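Local coordinates for protein Cry37AA1 (Bacillus thuringiensis, PDB 4RHZ) that forms a binary complex with Cry23Aa1, folds as a calcium-binding C2-like beta sandwich, and is probably the smaller partner of a two-component insecticidal toxin, at residues 11-16 with 114-119. Numbering follows the deposited sequence.
Sequences NFYNEG and GSYVTI
The strand segments within 11-16 and 114-119 run antiparallel at 169°, their axes 4.9 Å apart, with Asn11–Thr118 and Tyr13–Tyr116 as hydrogen-bonded pairs and Phe12–Val117 as the non-hydrogen-bonded pair between them. The straightest bond runs from Asn11 N to Thr118 O; Tyr13 N meets Tyr116 O nearly along the C=O axis, though bent at its hydrogen. On the face bearing the tyrosines, the two rings form an offset stack, centroids 4.3 Å apart and planes 13° from parallel. Tyr116 takes the crowded first torsion (chi1 63°), with CG between N and the carbonyl carbon, which lays its ring over Tyr13: Tyr116 CE1 sits 3.3 Å from Tyr13 CD2, and Tyr13 CB makes a CH-pi contact with the Tyr116 face. Flat, polar-tipped tyrosines suit this partly exposed surface; a water joins Tyr13 OH to Thr118 OG1, and Arg107 adds a cation-pi contact to Tyr116. The two segments lie on the central strands of one four-stranded sheet of the C2-like sandwich. On the other face, Phe12 and Val117 point together into the core, Phe12 CD2 4.1 Å from Val117 CG2, and both pack on Ile27 of the facing sheet. Near the calcium site, Ser115 OG donates to Asn14 OD1 at 2.7 Å from above the amide plane. Asparagine suits this junction because its ND2 can simultaneously donate to the calcium ligand Asp89, making Asn14 a second-shell residue.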
ATOM      1  N   ASN B  11       2.014  16.963  -1.080  1.00 32.97           N
ATOM      2  CA  ASN B  11       2.616  16.831   0.227  1.00 32.79           C
ATOM      3  C   ASN B  11       4.081  17.011   0.187  1.00 32.80           C
ATOM      4  O   ASN B  11       4.739  16.441  -0.689  1.00 32.64           O
ATOM      5  CB  ASN B  11       2.287  15.456   0.778  1.00 34.60           C
ATOM      6  CG  ASN B  11       0.933  15.439   1.415  1.00 36.04           C
ATOM      7  OD1 ASN B  11       0.787  15.966   2.493  1.00 45.12           O
ATOM      8  ND2 ASN B  11      -0.075  14.907   0.737  1.00 35.98           N
ATOM      9  N   PHE B  12       4.598  17.795   1.146  1.00 32.08           N
ATOM     10  CA  PHE B  12       5.992  18.128   1.234  1.00 32.25           C
ATOM     11  C   PHE B  12       6.647  17.405   2.416  1.00 33.68           C
ATOM     12  O   PHE B  12       6.068  17.337   3.458  1.00 34.28           O
ATOM     13  CB  PHE B  12       6.134  19.623   1.438  1.00 31.46           C
ATOM     14  CG  PHE B  12       5.458  20.478   0.358  1.00 32.58           C
ATOM     15  CD1 PHE B  12       4.110  20.850   0.477  1.00 28.33           C
ATOM     16  CD2 PHE B  12       6.207  20.949  -0.756  1.00 30.44           C
ATOM     17  CE1 PHE B  12       3.505  21.660  -0.503  1.00 33.42           C
ATOM     18  CE2 PHE B  12       5.636  21.756  -1.719  1.00 30.95           C
ATOM     19  CZ  PHE B  12       4.269  22.131  -1.613  1.00 31.77           C
ATOM     20  N   TYR B  13       7.890  16.927   2.272  1.00 35.02           N
ATOM     21  CA  TYR B  13       8.559  16.148   3.300  1.00 34.60           C
ATOM     22  C   TYR B  13       9.975  16.621   3.359  1.00 36.03           C
ATOM     23  O   TYR B  13      10.566  16.839   2.290  1.00 34.69           O
ATOM     24  CB  TYR B  13       8.541  14.666   2.944  1.00 34.00           C
ATOM     25  CG  TYR B  13       7.181  14.100   2.876  1.00 32.97           C
ATOM     26  CD1 TYR B  13       6.559  13.555   4.023  1.00 34.08           C
ATOM     27  CD2 TYR B  13       6.487  14.109   1.684  1.00 27.53           C
ATOM     28  CE1 TYR B  13       5.205  13.009   3.951  1.00 30.92           C
ATOM     29  CE2 TYR B  13       5.224  13.558   1.581  1.00 31.02           C
ATOM     30  CZ  TYR B  13       4.558  13.021   2.727  1.00 33.52           C
ATOM     31  OH  TYR B  13       3.269  12.487   2.575  1.00 30.91           O
ATOM     32  N   ASN B  14      10.518  16.787   4.579  1.00 37.30           N
ATOM     33  CA  ASN B  14      11.942  17.159   4.814  1.00 41.57           C
ATOM     34  C   ASN B  14      12.223  16.732   6.253  1.00 45.17           C
ATOM     35  O   ASN B  14      11.709  17.365   7.162  1.00 46.78           O
ATOM     36  CB  ASN B  14      12.129  18.667   4.666  1.00 39.89           C
ATOM     37  CG  ASN B  14      13.613  19.129   4.514  1.00 40.93           C
ATOM     38  OD1 ASN B  14      14.564  18.381   4.228  1.00 37.05           O
ATOM     39  ND2 ASN B  14      13.785  20.427   4.661  1.00 42.05           N
ATOM     40  N   GLU B  15      12.937  15.618   6.463  1.00 48.43           N
ATOM     41  CA  GLU B  15      13.255  15.120   7.813  1.00 52.26           C
ATOM     42  C   GLU B  15      14.062  16.165   8.597  1.00 55.72           C
ATOM     43  O   GLU B  15      15.119  16.599   8.137  1.00 56.14           O
ATOM     44  CB  GLU B  15      14.091  13.868   7.745  1.00 50.12           C
ATOM     45  CG  GLU B  15      13.646  12.858   8.766  1.00 50.77           C
ATOM     46  CD  GLU B  15      14.617  11.701   8.956  1.00 45.60           C
ATOM     47  OE1 GLU B  15      15.714  11.872   9.473  1.00 42.41           O
ATOM     48  OE2 GLU B  15      14.238  10.576   8.638  1.00 53.78           O
ATOM     49  N   GLY B  16      13.575  16.586   9.751  1.00 59.79           N
ATOM     50  CA  GLY B  16      14.224  17.716  10.466  1.00 65.95           C
ATOM     51  C   GLY B  16      13.227  18.332  11.415  1.00 70.02           C
ATOM     52  O   GLY B  16      12.327  19.087  10.993  1.00 71.32           O
ATOM     53  N   GLY B 114      14.674  11.485   2.814  1.00 31.00           N
ATOM     54  CA  GLY B 114      13.547  12.025   3.590  1.00 33.00           C
ATOM     55  C   GLY B 114      13.123  13.463   3.193  1.00 34.77           C
ATOM     56  O   GLY B 114      12.233  14.052   3.835  1.00 34.92           O
ATOM     57  N   SER B 115      13.751  14.007   2.120  1.00 33.82           N
ATOM     58  CA  SER B 115      13.333  15.248   1.464  1.00 32.88           C
ATOM     59  C   SER B 115      12.762  14.925   0.052  1.00 34.04           C
ATOM     60  O   SER B 115      13.510  14.478  -0.871  1.00 34.15           O
ATOM     61  CB  SER B 115      14.531  16.185   1.334  1.00 32.78           C
ATOM     62  OG  SER B 115      15.184  16.403   2.573  1.00 29.35           O
ATOM     63  N   TYR B 116      11.454  15.148  -0.135  1.00 33.34           N
ATOM     64  CA  TYR B 116      10.787  14.814  -1.388  1.00 32.35           C
ATOM     65  C   TYR B 116       9.404  15.404  -1.418  1.00 32.04           C
ATOM     66  O   TYR B 116       8.971  15.927  -0.403  1.00 31.80           O
ATOM     67  CB  TYR B 116      10.680  13.296  -1.527  1.00 32.12           C
ATOM     68  CG  TYR B 116       9.833  12.564  -0.486  1.00 31.77           C
ATOM     69  CD1 TYR B 116       8.515  12.200  -0.741  1.00 31.40           C
ATOM     70  CD2 TYR B 116      10.402  12.123   0.717  1.00 34.91           C
ATOM     71  CE1 TYR B 116       7.747  11.466   0.246  1.00 35.42           C
ATOM     72  CE2 TYR B 116       9.631  11.383   1.706  1.00 28.63           C
ATOM     73  CZ  TYR B 116       8.348  11.103   1.476  1.00 31.46           C
ATOM     74  OH  TYR B 116       7.675  10.359   2.402  1.00 33.72           O
ATOM     75  N   VAL B 117       8.677  15.259  -2.542  1.00 29.93           N
ATOM     76  CA  VAL B 117       7.319  15.776  -2.651  1.00 28.05           C
ATOM     77  C   VAL B 117       6.456  14.722  -3.286  1.00 28.22           C
ATOM     78  O   VAL B 117       6.989  13.968  -4.118  1.00 27.89           O
ATOM     79  CB  VAL B 117       7.315  17.002  -3.596  1.00 28.81           C
ATOM     80  CG1 VAL B 117       5.934  17.510  -3.820  1.00 27.32           C
ATOM     81  CG2 VAL B 117       8.158  18.123  -3.018  1.00 26.39           C
ATOM     82  N   THR B 118       5.158  14.639  -2.939  1.00 25.96           N
ATOM     83  CA  THR B 118       4.304  13.744  -3.633  1.00 25.24           C
ATOM     84  C   THR B 118       3.082  14.515  -4.193  1.00 26.89           C
ATOM     85  O   THR B 118       2.702  15.569  -3.655  1.00 27.36           O
ATOM     86  CB  THR B 118       3.778  12.601  -2.736  1.00 28.30           C
ATOM     87  OG1 THR B 118       2.822  13.103  -1.798  1.00 30.92           O
ATOM     88  CG2 THR B 118       4.888  11.763  -2.047  1.00 24.00           C
ATOM     89  N   ILE B 119       2.461  14.029  -5.282  1.00 26.33           N
ATOM     90  CA  ILE B 119       1.349  14.731  -5.850  1.00 25.65           C
ATOM     91  C   ILE B 119       0.333  13.733  -6.259  1.00 27.36           C
ATOM     92  O   ILE B 119       0.635  12.751  -6.935  1.00 28.28           O
ATOM     93  CB  ILE B 119       1.758  15.542  -7.158  1.00 26.97           C
ATOM     94  CG1 ILE B 119       2.692  16.687  -6.842  1.00 27.71           C
ATOM     95  CG2 ILE B 119       0.562  16.288  -7.768  1.00 23.45           C
ATOM     96  CD1 ILE B 119       4.024  16.400  -7.124  1.00 29.66           C
TER
HETATM   97  O   HOH W   1       2.466  11.437   0.451  1.00 36.64           O